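Local coordinates for pathogenicity island protein (Staphylococcus aureus subsp. aureus, PDB 3HL6) that is of unknown function but is encoded on a pathogenicity island of Staphylococcus aureus and forms a mixed alpha-beta fold seen as a two-chain assembly, at residues S51-H56 with S67-P73; C62-F68 with T181-Q185; S82-H86 with Q161-N167. All coordinates share one frame; numbering follows the deposited sequence.

Contact 1 of 3, residues S51-H56 with S67-P73; sequences SKLFSH and SFELASP
L53 faces A71 and S55 faces F68 in an antiparallel beta hairpin at one side of the mixed sheet; between these pairs strand 68-71 makes a classic beta bulge, L70 and A71 both lying opposite L53. Four backbone hydrogen bonds join the strands: L53 N to A71 O (3.1 Å), L70 N to L53 O (2.7 Å), and the reciprocal pair between S55 and F68.

At the bulge L70 points toward the neighbouring strand, where its CD1 lies 3.7 Å from L53 CD2 and its CG rests 3.9 Å from S55 CB. Helices 13-30 and 152-163 cover these side chains, with Y160 stacking on F68.

On the F54 and E69 face, F54 CE1 lies 3.9 Å from E69 CB, ring and carboxylate nearly perpendicular (88°). E69 CG sits anti to its amide nitrogen (chi1 171°), and the extended chain carries OE2 to 3.6 Å from K52 CE. The charged atoms are not in contact, K52 NZ lying 5.0 Å from E69 OE2, so any attraction is probably long-range.

At the far end, S67 OG meets the H56 ring edge in its plane, 3.0 Å from ND1 in a hydrogen bond.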
loop_
_atom_site.group_PDB
_atom_site.type_symbol
_atom_site.label_atom_id
_atom_site.label_comp_id
_atom_site.label_asym_id
_atom_site.label_seq_id
_atom_site.Cartn_x
_atom_site.Cartn_y
_atom_site.Cartn_z
ATOM N N SER B 51 10.200 10.638 12.619
ATOM C CA SER B 51 9.493 9.428 12.182
ATOM C C SER B 51 7.981 9.557 11.856
ATOM O O SER B 51 7.297 8.539 11.704
ATOM C CB SER B 51 9.738 8.285 13.195
ATOM O OG SER B 51 9.164 8.578 14.458
ATOM N N LYS B 52 7.451 10.772 11.749
ATOM C CA LYS B 52 6.043 10.955 11.366
ATOM C C LYS B 52 5.901 11.740 10.065
ATOM O O LYS B 52 6.789 12.533 9.710
ATOM C CB LYS B 52 5.246 11.627 12.484
ATOM C CG LYS B 52 5.098 10.759 13.740
ATOM C CD LYS B 52 4.437 11.564 14.835
ATOM C CE LYS B 52 3.687 10.691 15.821
ATOM N NZ LYS B 52 4.663 10.026 16.706
ATOM N N LEU B 53 4.815 11.489 9.331
ATOM C CA LEU B 53 4.551 12.221 8.091
ATOM C C LEU B 53 3.391 13.150 8.369
ATOM O O LEU B 53 2.419 12.744 8.984
ATOM C CB LEU B 53 4.230 11.257 6.944
ATOM C CG LEU B 53 3.858 11.810 5.551
ATOM C CD1 LEU B 53 4.931 12.704 4.954
ATOM C CD2 LEU B 53 3.566 10.691 4.581
ATOM N N PHE B 54 3.519 14.413 7.972
ATOM C CA PHE B 54 2.461 15.416 8.151
ATOM C C PHE B 54 2.187 16.059 6.810
ATOM O O PHE B 54 3.019 16.005 5.907
ATOM C CB PHE B 54 2.867 16.514 9.151
ATOM C CG PHE B 54 3.151 16.007 10.521
ATOM C CD1 PHE B 54 2.132 15.849 11.440
ATOM C CD2 PHE B 54 4.429 15.665 10.884
ATOM C CE1 PHE B 54 2.390 15.366 12.673
ATOM C CE2 PHE B 54 4.701 15.191 12.121
ATOM C CZ PHE B 54 3.693 15.038 13.017
ATOM N N SER B 55 1.036 16.699 6.697
ATOM C CA SER B 55 0.620 17.247 5.439
ATOM C C SER B 55 -0.383 18.370 5.668
ATOM O O SER B 55 -1.158 18.341 6.630
ATOM C CB SER B 55 0.012 16.157 4.585
ATOM O OG SER B 55 -0.912 16.736 3.717
ATOM N N HIS B 56 -0.327 19.387 4.814
ATOM C CA HIS B 56 -1.340 20.441 4.815
ATOM C C HIS B 56 -1.423 20.976 3.410
ATOM O O HIS B 56 -0.406 21.169 2.743
ATOM C CB HIS B 56 -1.027 21.554 5.843
ATOM C CG HIS B 56 0.089 22.455 5.434
ATOM N ND1 HIS B 56 1.377 22.312 5.913
ATOM C CD2 HIS B 56 0.122 23.500 4.571
ATOM C CE1 HIS B 56 2.157 23.222 5.355
ATOM N NE2 HIS B 56 1.419 23.950 4.536
ATOM N N SER B 67 -0.114 21.421 10.982
ATOM C CA SER B 67 -0.226 20.375 9.966
ATOM C C SER B 67 -0.997 19.141 10.473
ATOM O O SER B 67 -1.451 19.124 11.607
ATOM C CB SER B 67 1.157 19.965 9.486
ATOM O OG SER B 67 1.294 20.296 8.128
ATOM N N PHE B 68 -1.133 18.119 9.630
ATOM C CA PHE B 68 -1.949 16.956 9.964
ATOM C C PHE B 68 -1.206 15.669 9.702
ATOM O O PHE B 68 -0.644 15.480 8.634
ATOM C CB PHE B 68 -3.275 17.002 9.203
ATOM C CG PHE B 68 -3.951 18.326 9.309
ATOM C CD1 PHE B 68 -4.820 18.578 10.363
ATOM C CD2 PHE B 68 -3.637 19.359 8.403
ATOM C CE1 PHE B 68 -5.400 19.821 10.493
ATOM C CE2 PHE B 68 -4.218 20.598 8.508
ATOM C CZ PHE B 68 -5.098 20.847 9.545
ATOM N N GLU B 69 -1.202 14.796 10.700
ATOM C CA GLU B 69 -0.500 13.543 10.636
ATOM C C GLU B 69 -1.078 12.597 9.587
ATOM O O GLU B 69 -2.253 12.242 9.647
ATOM C CB GLU B 69 -0.567 12.864 12.008
ATOM C CG GLU B 69 -0.038 11.436 12.004
ATOM C CD GLU B 69 0.301 10.940 13.380
ATOM O OE1 GLU B 69 0.248 9.691 13.594
ATOM O OE2 GLU B 69 0.628 11.789 14.238
ATOM N N LEU B 70 -0.238 12.151 8.663
ATOM C CA LEU B 70 -0.628 11.140 7.685
ATOM C C LEU B 70 -0.290 9.740 8.139
ATOM O O LEU B 70 -0.971 8.788 7.759
ATOM C CB LEU B 70 0.087 11.350 6.364
ATOM C CG LEU B 70 -0.449 12.416 5.422
ATOM C CD1 LEU B 70 0.155 12.148 4.035
ATOM C CD2 LEU B 70 -1.972 12.435 5.363
ATOM N N ALA B 71 0.785 9.620 8.917
ATOM C CA ALA B 71 1.376 8.324 9.219
ATOM C C ALA B 71 2.288 8.361 10.446
ATOM O O ALA B 71 3.023 9.330 10.665
ATOM C CB ALA B 71 2.112 7.788 8.017
ATOM N N SER B 72 2.233 7.299 11.252
ATOM C CA SER B 72 3.326 7.028 12.185
ATOM C C SER B 72 3.813 5.607 11.978
ATOM O O SER B 72 3.190 4.866 11.238
ATOM C CB SER B 72 2.937 7.340 13.624
ATOM O OG SER B 72 1.722 6.732 13.979
ATOM N N PRO B 73 4.999 5.264 12.500
ATOM C CA PRO B 73 5.595 3.941 12.332
ATOM C C PRO B 73 4.620 2.772 12.514
ATOM O O PRO B 73 4.680 1.803 11.748
ATOM C CB PRO B 73 6.678 3.875 13.402
ATOM C CG PRO B 73 7.085 5.245 13.647
ATOM C CD PRO B 73 6.091 6.279 13.070
#

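Contact 2 of 3, residues C62-F68 with T181-Q185; sequences CKVRQSF and TEFVQ
Q185, just past helix 171-184, reaches into the bend of residues 62-68 and spends its whole amide on backbone groups. Its OE1 accepts a hydrogen bond from R65 N at 2.8 Å, the donor tilted well off the plane of the side-chain carbonyl and the bond bent (138°). Q66 N lies equally near, also 2.8 Å from Q185 OE1, so the oxygen sits in front of two successive peptide nitrogens. On the other side of the amide, Q185 NE2 donates to Q66 O at 2.8 Å, coming in on a lone pair within the plane of that carbonyl. A second bond runs from Q185 NE2 to T181 O at 3.2 Å, and here the acceptor lies close to the amide plane. Two carbonyls facing the nitrogen and a backbone N-H facing the oxygen fix which way round the amide sits.

In the fold, this is where the loop joining strands 52-57 and 68-71 docks on the C-terminal end of helix 171-184. The bend of Q185 at chi2 (-54°) folds its amide back toward the last turn, so that a single nitrogen ties loop and helix together.

Less polar contacts line the rest of the side chain. C62 SG lies against its aliphatic part, 3.7 Å from Q185 CB, and also touches E182 CG. Beside the amide itself is Q66 CB, 3.2 Å from Q185 OE1. F68 comes from the opposite direction to Q185, its ring nearly perpendicular to the amide (88°), with CZ 4.1 Å from Q185 NE2. F68 CE2 packs on T181 CG2 at 3.9 Å. Helix 152-163 backs the region through I153 and I156. T181 OG1 is hydrogen-bonded within its own helix to L177 O.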
loop_
_atom_site.group_PDB
_atom_site.type_symbol
_atom_site.label_atom_id
_atom_site.label_comp_id
_atom_site.label_asym_id
_atom_site.label_seq_id
_atom_site.Cartn_x
_atom_site.Cartn_y
_atom_site.Cartn_z
ATOM N N CYS B 62 -2.569 32.497 4.045
ATOM C CA CYS B 62 -2.687 32.066 5.428
ATOM C C CYS B 62 -1.385 31.469 5.933
ATOM O O CYS B 62 -0.819 30.579 5.298
ATOM C CB CYS B 62 -3.813 31.029 5.528
ATOM S SG CYS B 62 -3.984 30.253 7.153
ATOM N N LYS B 63 -0.922 31.958 7.082
ATOM C CA LYS B 63 0.179 31.337 7.820
ATOM C C LYS B 63 -0.264 30.004 8.435
ATOM O O LYS B 63 -1.254 29.954 9.171
ATOM C CB LYS B 63 0.667 32.278 8.933
ATOM C CG LYS B 63 2.165 32.216 9.196
ATOM C CD LYS B 63 2.533 32.961 10.485
ATOM C CE LYS B 63 3.777 32.254 11.139
ATOM N NZ LYS B 63 4.133 32.940 12.432
ATOM N N VAL B 64 0.461 28.929 8.133
ATOM C CA VAL B 64 0.126 27.612 8.668
ATOM C C VAL B 64 0.901 27.344 9.939
ATOM O O VAL B 64 2.122 27.313 9.916
ATOM C CB VAL B 64 0.438 26.497 7.661
ATOM C CG1 VAL B 64 -0.545 26.555 6.467
ATOM C CG2 VAL B 64 1.915 26.590 7.210
ATOM N N ARG B 65 0.187 27.153 11.043
ATOM C CA ARG B 65 0.796 26.824 12.334
ATOM C C ARG B 65 0.439 25.410 12.754
ATOM O O ARG B 65 0.742 24.975 13.868
ATOM C CB ARG B 65 0.350 27.813 13.422
ATOM C CG ARG B 65 1.232 27.780 14.703
ATOM C CD ARG B 65 2.734 27.520 14.385
ATOM N NE ARG B 65 3.344 26.517 15.264
ATOM C CZ ARG B 65 3.983 26.807 16.402
ATOM N NH1 ARG B 65 4.100 28.078 16.799
ATOM N NH2 ARG B 65 4.505 25.829 17.145
ATOM N N GLN B 66 -0.198 24.689 11.843
ATOM C CA GLN B 66 -0.841 23.425 12.166
ATOM C C GLN B 66 -0.849 22.522 10.925
ATOM O O GLN B 66 -1.483 22.833 9.923
ATOM C CB GLN B 66 -2.256 23.696 12.665
ATOM C CG GLN B 66 -3.064 22.469 12.981
ATOM C CD GLN B 66 -2.623 21.783 14.257
ATOM O OE1 GLN B 66 -1.610 21.085 14.278
ATOM N NE2 GLN B 66 -3.391 21.966 15.322
ATOM N N SER B 67 -0.114 21.421 10.982
ATOM C CA SER B 67 -0.226 20.375 9.966
ATOM C C SER B 67 -0.997 19.141 10.473
ATOM O O SER B 67 -1.451 19.124 11.607
ATOM C CB SER B 67 1.157 19.965 9.486
ATOM O OG SER B 67 1.294 20.296 8.128
ATOM N N PHE B 68 -1.133 18.119 9.630
ATOM C CA PHE B 68 -1.949 16.956 9.964
ATOM C C PHE B 68 -1.206 15.669 9.702
ATOM O O PHE B 68 -0.644 15.480 8.634
ATOM C CB PHE B 68 -3.275 17.002 9.203
ATOM C CG PHE B 68 -3.951 18.326 9.309
ATOM C CD1 PHE B 68 -4.820 18.578 10.363
ATOM C CD2 PHE B 68 -3.637 19.359 8.403
ATOM C CE1 PHE B 68 -5.400 19.821 10.493
ATOM C CE2 PHE B 68 -4.218 20.598 8.508
ATOM C CZ PHE B 68 -5.098 20.847 9.545
ATOM N N THR B 181 -8.986 23.242 6.337
ATOM C CA THR B 181 -7.634 23.325 6.862
ATOM C C THR B 181 -7.249 24.774 7.169
ATOM O O THR B 181 -6.454 25.033 8.065
ATOM C CB THR B 181 -6.565 22.611 5.979
ATOM O OG1 THR B 181 -6.526 23.201 4.698
ATOM C CG2 THR B 181 -6.942 21.194 5.746
ATOM N N GLU B 182 -7.846 25.717 6.458
ATOM C CA GLU B 182 -7.634 27.122 6.775
ATOM C C GLU B 182 -8.251 27.518 8.111
ATOM O O GLU B 182 -7.585 28.087 8.987
ATOM C CB GLU B 182 -8.187 28.027 5.672
ATOM C CG GLU B 182 -7.867 29.483 5.917
ATOM C CD GLU B 182 -8.400 30.409 4.826
ATOM O OE1 GLU B 182 -9.042 29.926 3.856
ATOM O OE2 GLU B 182 -8.178 31.637 4.954
ATOM N N PHE B 183 -9.536 27.227 8.246
ATOM C CA PHE B 183 -10.292 27.566 9.435
ATOM C C PHE B 183 -9.570 27.208 10.718
ATOM O O PHE B 183 -9.689 27.897 11.726
ATOM C CB PHE B 183 -11.623 26.847 9.380
ATOM C CG PHE B 183 -12.485 27.056 10.588
ATOM C CD1 PHE B 183 -12.712 26.008 11.488
ATOM C CD2 PHE B 183 -13.119 28.270 10.806
ATOM C CE1 PHE B 183 -13.537 26.181 12.586
ATOM C CE2 PHE B 183 -13.947 28.450 11.917
ATOM C CZ PHE B 183 -14.157 27.402 12.808
ATOM N N VAL B 184 -8.816 26.124 10.690
ATOM C CA VAL B 184 -8.187 25.648 11.905
ATOM C C VAL B 184 -6.819 26.269 12.228
ATOM O O VAL B 184 -6.401 26.268 13.387
ATOM C CB VAL B 184 -8.123 24.114 11.916
ATOM C CG1 VAL B 184 -7.181 23.644 12.988
ATOM C CG2 VAL B 184 -9.515 23.556 12.139
ATOM N N GLN B 185 -6.126 26.791 11.221
ATOM C CA GLN B 185 -5.006 27.695 11.469
ATOM C C GLN B 185 -5.550 28.931 12.174
ATOM O O GLN B 185 -6.208 29.765 11.551
ATOM C CB GLN B 185 -4.330 28.113 10.161
ATOM C CG GLN B 185 -4.045 26.978 9.185
ATOM C CD GLN B 185 -3.247 25.860 9.815
ATOM O OE1 GLN B 185 -2.319 26.111 10.580
ATOM N NE2 GLN B 185 -3.610 24.615 9.503
#

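Contact 3 of 3, residues S82-H86 with Q161-N167; sequences SIEGH and QLATGIN
The C-terminal end of helix 152-163, running into a type I beta turn from A163 to I166, meets one flank of helix 77-88 through S82 and H86, which stand one helical turn apart. G165 is where the backbones come closest: its CA is 4.7 Å from S82 CA and 3.8 Å from S82 O, so the turn lies directly against the helix.

Two side chains of helix 77-88 bond to main-chain carbonyls of the other segment. S82 OG donates to Q161 O from well above the carbonyl plane; the modelled separation is very short, so its exact value is doubtful. Q161 O also accepts from T164 OG1 at 2.8 Å, this donor lying nearer the carbonyl plane. As modelled, Q161 O takes a hydroxyl from each segment, the one from S82 with doubtful geometry.

H86 ND1 donates to G165 O at 2.7 Å, and the oxygen lies at the ring edge, only 10° out of the imidazole plane. With CG anti to the backbone nitrogen (chi1 158°), the ring swings out toward the turn and its ND1 edge points at G165 O. The N167 side chain crosses that of H86 at about a right angle, amide and ring planes 60° apart, with ND2 coming 3.3 Å from H86 CE1, but the hydrogen bond of that amide goes to E11 O. Between S82 and H86, the helix turns I83 and E84 to the second subunit: E84 bonds to E11 N and T12 OG1 of that chain, and I83 packs on its I83.

Within its own chain, H86 NE2 is hydrogen-bonded to E11 OE2. Both ring nitrogens therefore have oxygen partners, which fixes the ring's rotation; with ND1 serving as a donor, a carboxylate at NE2 would tend to polarise the imidazole and may favour its protonated form.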
loop_
_atom_site.group_PDB
_atom_site.type_symbol
_atom_site.label_atom_id
_atom_site.label_comp_id
_atom_site.label_asym_id
_atom_site.label_seq_id
_atom_site.Cartn_x
_atom_site.Cartn_y
_atom_site.Cartn_z
ATOM N N SER B 82 -6.024 3.979 1.721
ATOM C CA SER B 82 -6.278 4.794 0.547
ATOM C C SER B 82 -5.776 4.134 -0.720
ATOM O O SER B 82 -6.223 4.469 -1.830
ATOM C CB SER B 82 -5.653 6.165 0.696
ATOM O OG SER B 82 -6.312 6.907 1.717
ATOM N N ILE B 83 -4.841 3.205 -0.589
ATOM C CA ILE B 83 -4.343 2.558 -1.801
ATOM C C ILE B 83 -5.370 1.545 -2.288
ATOM O O ILE B 83 -5.840 1.602 -3.429
ATOM C CB ILE B 83 -2.973 1.872 -1.602
ATOM C CG1 ILE B 83 -1.880 2.881 -1.241
ATOM C CG2 ILE B 83 -2.566 1.144 -2.863
ATOM C CD1 ILE B 83 -0.519 2.328 -1.447
ATOM N N GLU B 84 -5.755 0.641 -1.398
ATOM C CA GLU B 84 -6.885 -0.245 -1.647
ATOM C C GLU B 84 -8.176 0.529 -1.972
ATOM O O GLU B 84 -8.891 0.223 -2.927
ATOM C CB GLU B 84 -7.051 -1.200 -0.450
ATOM C CG GLU B 84 -5.725 -1.947 -0.116
ATOM C CD GLU B 84 -5.945 -3.318 0.543
ATOM O OE1 GLU B 84 -6.986 -3.485 1.207
ATOM O OE2 GLU B 84 -5.084 -4.228 0.385
ATOM N N GLY B 85 -8.461 1.556 -1.200
ATOM C CA GLY B 85 -9.704 2.265 -1.377
ATOM C C GLY B 85 -9.787 2.917 -2.740
ATOM O O GLY B 85 -10.864 3.030 -3.324
ATOM N N HIS B 86 -8.643 3.349 -3.252
ATOM C CA HIS B 86 -8.597 4.033 -4.541
ATOM C C HIS B 86 -9.090 3.115 -5.649
ATOM O O HIS B 86 -9.578 3.592 -6.670
ATOM C CB HIS B 86 -7.167 4.516 -4.841
ATOM C CG HIS B 86 -6.896 4.741 -6.291
ATOM N ND1 HIS B 86 -6.952 5.997 -6.875
ATOM C CD2 HIS B 86 -6.571 3.879 -7.281
ATOM C CE1 HIS B 86 -6.669 5.895 -8.161
ATOM N NE2 HIS B 86 -6.437 4.622 -8.434
ATOM N N GLN B 161 -6.031 11.700 4.576
ATOM C CA GLN B 161 -5.614 10.360 4.170
ATOM C C GLN B 161 -6.388 9.872 2.949
ATOM O O GLN B 161 -5.805 9.341 2.006
ATOM C CB GLN B 161 -5.764 9.370 5.334
ATOM C CG GLN B 161 -4.755 9.612 6.456
ATOM C CD GLN B 161 -5.060 8.814 7.738
ATOM O OE1 GLN B 161 -6.208 8.515 8.050
ATOM N NE2 GLN B 161 -4.036 8.465 8.454
ATOM N N LEU B 162 -7.705 10.043 2.982
ATOM C CA LEU B 162 -8.527 9.859 1.799
ATOM C C LEU B 162 -7.976 10.639 0.599
ATOM O O LEU B 162 -7.845 10.081 -0.497
ATOM C CB LEU B 162 -9.966 10.275 2.100
ATOM C CG LEU B 162 -10.570 9.386 3.176
ATOM C CD1 LEU B 162 -11.927 9.861 3.660
ATOM C CD2 LEU B 162 -10.664 7.973 2.597
ATOM N N ALA B 163 -7.601 11.894 0.811
ATOM C CA ALA B 163 -7.238 12.757 -0.316
ATOM C C ALA B 163 -6.071 12.175 -1.122
ATOM O O ALA B 163 -6.022 12.330 -2.350
ATOM C CB ALA B 163 -6.922 14.197 0.140
ATOM N N THR B 164 -5.162 11.477 -0.440
ATOM C CA THR B 164 -3.999 10.934 -1.099
ATOM C C THR B 164 -4.322 9.722 -1.959
ATOM O O THR B 164 -3.449 9.243 -2.702
ATOM C CB THR B 164 -2.889 10.520 -0.101
ATOM O OG1 THR B 164 -3.343 9.434 0.725
ATOM C CG2 THR B 164 -2.448 11.710 0.754
ATOM N N GLY B 165 -5.546 9.202 -1.880
ATOM C CA GLY B 165 -5.921 8.120 -2.802
ATOM C C GLY B 165 -6.770 8.509 -4.016
ATOM O O GLY B 165 -7.156 7.652 -4.793
ATOM N N ILE B 166 -7.055 9.796 -4.187
ATOM C CA ILE B 166 -8.046 10.250 -5.154
ATOM C C ILE B 166 -7.350 10.949 -6.318
ATOM O O ILE B 166 -6.730 12.008 -6.136
ATOM C CB ILE B 166 -9.020 11.280 -4.535
ATOM C CG1 ILE B 166 -9.837 10.667 -3.411
ATOM C CG2 ILE B 166 -9.938 11.912 -5.618
ATOM C CD1 ILE B 166 -10.765 11.644 -2.816
ATOM N N ASN B 167 -7.466 10.374 -7.514
ATOM C CA ASN B 167 -6.916 11.026 -8.703
ATOM C C ASN B 167 -7.970 11.888 -9.381
ATOM O O ASN B 167 -9.121 11.470 -9.528
ATOM C CB ASN B 167 -6.301 10.008 -9.685
ATOM C CG ASN B 167 -5.080 9.288 -9.107
ATOM O OD1 ASN B 167 -4.420 9.774 -8.185
ATOM N ND2 ASN B 167 -4.787 8.124 -9.649
#

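How the contacts relate
Contacts 1 and 2 meet at S67 and F68, and H56 packs against V64: the hairpin in contact 1 and its connecting loop in contact 2 are continuous. Contact 3 lies about 22 Å from contact 2, centre to centre, on the opposite side of the chain's centre. Helix 152-163 lies between them, backing F68 and ending at contact 3, where Q161 NE2 probably hydrogen-bonds to L70 O of contact 1. Contact 2 is the most peripheral, with K63 and R65 exposed; contact 1 buries its L53, S55 and L70 side, and contact 3 lies nearest the centre. Contact 1 relies on strand pairing, contact 2 on one glutamine amide, contact 3 on serine and histidine donors beside the subunit interface.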